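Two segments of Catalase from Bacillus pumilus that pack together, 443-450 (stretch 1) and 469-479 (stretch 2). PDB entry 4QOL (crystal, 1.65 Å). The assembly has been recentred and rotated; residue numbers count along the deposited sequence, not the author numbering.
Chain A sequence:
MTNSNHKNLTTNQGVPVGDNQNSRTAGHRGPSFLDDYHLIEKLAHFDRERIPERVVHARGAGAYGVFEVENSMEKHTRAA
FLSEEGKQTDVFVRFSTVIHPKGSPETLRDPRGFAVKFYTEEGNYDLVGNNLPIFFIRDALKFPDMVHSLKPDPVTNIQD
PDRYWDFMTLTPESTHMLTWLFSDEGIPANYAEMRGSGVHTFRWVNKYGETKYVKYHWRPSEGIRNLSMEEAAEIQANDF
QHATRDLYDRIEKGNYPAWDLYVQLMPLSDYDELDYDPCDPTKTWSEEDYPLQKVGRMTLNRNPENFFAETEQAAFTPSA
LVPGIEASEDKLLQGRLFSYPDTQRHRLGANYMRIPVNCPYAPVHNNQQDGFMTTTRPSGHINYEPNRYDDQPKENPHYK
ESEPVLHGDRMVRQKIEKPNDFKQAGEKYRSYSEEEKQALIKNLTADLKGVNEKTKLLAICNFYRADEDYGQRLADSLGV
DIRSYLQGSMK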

# COMPACT_ATOMS: atom_id res chain seq x y z
N ASN A 443 41.79 -10.41 9.05
CA ASN A 443 40.43 -10.06 8.55
C ASN A 443 40.30 -8.57 8.27
O ASN A 443 39.78 -8.16 7.25
CB ASN A 443 39.40 -10.46 9.59
CG ASN A 443 39.32 -11.96 9.80
OD1 ASN A 443 39.70 -12.74 8.94
ND2 ASN A 443 38.73 -12.36 10.94
N LEU A 444 40.91 -7.76 9.15
CA LEU A 444 40.98 -6.31 8.92
C LEU A 444 41.78 -5.94 7.71
O LEU A 444 41.40 -5.11 6.93
CB LEU A 444 41.53 -5.58 10.14
CG LEU A 444 40.60 -5.47 11.35
CD1 LEU A 444 41.40 -4.98 12.54
CD2 LEU A 444 39.42 -4.52 11.11
N THR A 445 42.94 -6.60 7.54
CA THR A 445 43.80 -6.30 6.40
C THR A 445 43.10 -6.58 5.08
O THR A 445 43.16 -5.77 4.13
CB THR A 445 45.14 -7.11 6.52
OG1 THR A 445 45.84 -6.73 7.72
CG2 THR A 445 46.00 -6.92 5.32
N ALA A 446 42.44 -7.71 5.00
CA ALA A 446 41.73 -8.08 3.78
C ALA A 446 40.64 -7.08 3.43
O ALA A 446 40.34 -6.85 2.28
CB ALA A 446 41.14 -9.47 3.90
N ASP A 447 40.00 -6.53 4.48
CA ASP A 447 38.96 -5.54 4.29
C ASP A 447 39.41 -4.15 3.94
O ASP A 447 38.72 -3.41 3.22
CB ASP A 447 38.09 -5.48 5.58
CG ASP A 447 36.58 -5.47 5.27
OD1 ASP A 447 36.12 -6.42 4.61
OD2 ASP A 447 35.94 -4.45 5.56
N LEU A 448 40.58 -3.76 4.48
CA LEU A 448 41.09 -2.39 4.38
C LEU A 448 42.00 -2.18 3.16
O LEU A 448 42.27 -1.05 2.78
CB LEU A 448 41.85 -2.03 5.65
CG LEU A 448 40.91 -1.58 6.78
CD1 LEU A 448 41.59 -1.64 8.10
CD2 LEU A 448 40.41 -0.15 6.58
N LYS A 449 42.58 -3.25 2.68
CA LYS A 449 43.72 -3.12 1.72
C LYS A 449 43.37 -2.34 0.48
O LYS A 449 44.24 -1.67 -0.08
CB LYS A 449 44.24 -4.48 1.36
CG LYS A 449 43.24 -5.30 0.61
CD LYS A 449 43.84 -6.64 0.21
CE LYS A 449 43.02 -7.31 -0.88
NZ LYS A 449 43.03 -8.79 -0.67
N GLY A 450 42.12 -2.33 0.06
CA GLY A 450 41.71 -1.51 -1.12
C GLY A 450 41.06 -0.16 -0.89
O GLY A 450 40.65 0.53 -1.85
N ASP A 469 50.01 -2.01 19.98
CA ASP A 469 50.37 -3.25 19.28
C ASP A 469 49.34 -3.59 18.17
O ASP A 469 49.72 -3.89 17.04
CB ASP A 469 50.47 -4.42 20.27
CG ASP A 469 50.93 -5.74 19.61
OD1 ASP A 469 52.10 -5.81 19.09
OD2 ASP A 469 50.16 -6.75 19.62
N TYR A 470 48.05 -3.48 18.52
CA TYR A 470 46.95 -3.63 17.56
C TYR A 470 47.20 -2.74 16.36
O TYR A 470 47.24 -3.21 15.23
CB TYR A 470 45.69 -3.23 18.35
CG TYR A 470 44.30 -3.41 17.69
CD1 TYR A 470 44.13 -4.00 16.45
CD2 TYR A 470 43.15 -3.03 18.41
CE1 TYR A 470 42.89 -4.14 15.89
CE2 TYR A 470 41.90 -3.19 17.86
CZ TYR A 470 41.77 -3.75 16.61
OH TYR A 470 40.48 -3.96 16.09
N GLY A 471 47.32 -1.43 16.59
CA GLY A 471 47.50 -0.49 15.46
C GLY A 471 48.76 -0.68 14.66
O GLY A 471 48.73 -0.65 13.42
N GLN A 472 49.88 -0.93 15.36
CA GLN A 472 51.16 -1.18 14.65
C GLN A 472 51.16 -2.45 13.81
O GLN A 472 51.66 -2.42 12.68
CB GLN A 472 52.32 -1.19 15.68
CG GLN A 472 53.68 -1.25 14.97
CD GLN A 472 53.96 0.02 14.20
OE1 GLN A 472 54.12 1.10 14.80
NE2 GLN A 472 54.09 -0.09 12.88
N ARG A 473 50.60 -3.54 14.33
CA ARG A 473 50.45 -4.79 13.61
C ARG A 473 49.62 -4.59 12.36
O ARG A 473 49.93 -5.14 11.30
CB ARG A 473 49.84 -5.89 14.49
CG ARG A 473 50.84 -6.47 15.47
CD ARG A 473 50.27 -7.46 16.47
NE ARG A 473 49.95 -8.74 15.88
CZ ARG A 473 49.84 -9.88 16.56
NH1 ARG A 473 50.00 -9.92 17.86
NH2 ARG A 473 49.52 -10.99 15.93
N LEU A 474 48.56 -3.80 12.48
CA LEU A 474 47.69 -3.59 11.30
C LEU A 474 48.38 -2.75 10.26
O LEU A 474 48.33 -3.06 9.04
CB LEU A 474 46.37 -2.92 11.78
CG LEU A 474 45.08 -3.08 11.04
CD1 LEU A 474 44.27 -1.75 11.02
CD2 LEU A 474 45.04 -3.87 9.76
N ALA A 475 49.08 -1.70 10.71
CA ALA A 475 49.87 -0.85 9.79
C ALA A 475 50.87 -1.70 9.05
O ALA A 475 51.04 -1.54 7.83
CB ALA A 475 50.55 0.30 10.54
N ASP A 476 51.52 -2.59 9.78
CA ASP A 476 52.57 -3.42 9.21
C ASP A 476 51.98 -4.31 8.14
O ASP A 476 52.51 -4.44 7.03
CB ASP A 476 53.20 -4.29 10.31
CG ASP A 476 54.09 -3.48 11.29
OD1 ASP A 476 54.37 -2.27 11.06
OD2 ASP A 476 54.58 -4.10 12.25
N SER A 477 50.85 -4.93 8.46
CA SER A 477 50.22 -5.92 7.57
C SER A 477 49.69 -5.23 6.30
O SER A 477 49.77 -5.76 5.18
CB SER A 477 49.16 -6.67 8.39
OG SER A 477 48.45 -7.58 7.58
N LEU A 478 49.25 -3.99 6.44
CA LEU A 478 48.85 -3.14 5.31
C LEU A 478 49.99 -2.44 4.51
O LEU A 478 49.70 -1.77 3.50
CB LEU A 478 47.79 -2.12 5.76
CG LEU A 478 46.41 -2.68 6.05
CD1 LEU A 478 45.63 -1.65 6.87
CD2 LEU A 478 45.66 -3.09 4.78
N GLY A 479 51.23 -2.50 5.01
CA GLY A 479 52.35 -1.78 4.41
C GLY A 479 52.24 -0.26 4.58
O GLY A 479 52.74 0.46 3.73

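The two stretches meet as a pair of helices packed obliquely through a small, mainly leucine-built apolar contact, with a single hydroxyl-to-hydroxyl hydrogen bond at its margin. Their axes approach to 9.6 Å, their N-to-C directions diverge by 49°, and the contact involves a few residues of each stretch and buries 345 Å² in all, both sides summed.

From the first helix, Leu 444 and Leu 448, one turn apart, both direct their CA-to-CB bonds toward the partner. Tyr 470, Leu 474 and Leu 478, spaced at four-residue intervals, answer from the second; their CA-to-CB bonds point sideways, but the ends of their side chains come nearer to the first helix. Leu 474 lies at the middle of this series: its CD2 is 3.9 Å from CB of Leu 444, while its CD1 is 4.0 Å from CD1 of Leu 448. Leu 474 thus touches both leucines of the first helix, and its branched end suits a place between them. Its chi2 of -141° lies between the usual wells.

At one end of the apolar row, CD1 of Leu 444 lies 3.8 Å from CE1 of Tyr 470, at the edge of the ring and near its plane. The tyrosine therefore offers carbon to the leucine, while its hydroxyl is hydrogen-bonded elsewhere in the structure. At the other end, Leu 478 contributes the most buried area of any residue here, 68 Å². Its CD1 sits 4.0 Å from CB of Leu 448, and its CD2 reaches the backbone of the first stretch, 3.7 Å from O of Thr 445 and 3.6 Å from CA of Lys 449. The lysine contributes little more than the base of its side chain, whose end leads away and remains free of this apolar surface.

Thr 445 joins the apolar and polar parts of the contact. It is the residue whose CA lies nearest that of Leu 478, at 6.1 Å between the two CA atoms, and its CG2 is 3.9 Å from CD2 of Leu 478. With chi1 at -61° (m), its OG1 accepts a hydrogen bond of 2.7 Å from OG of Ser 477. The serine points its CA-to-CB bond toward the first helix and holds chi1 at 177° (t); its short side chain brings the hydroxyl to the threonine at this exposed margin. Leu 444, Leu 448 and Leu 474 thus lie buried, Leu 478 extends the apolar row to a partly exposed position, and the hydroxyl pair lies where Ser 477 is exposed.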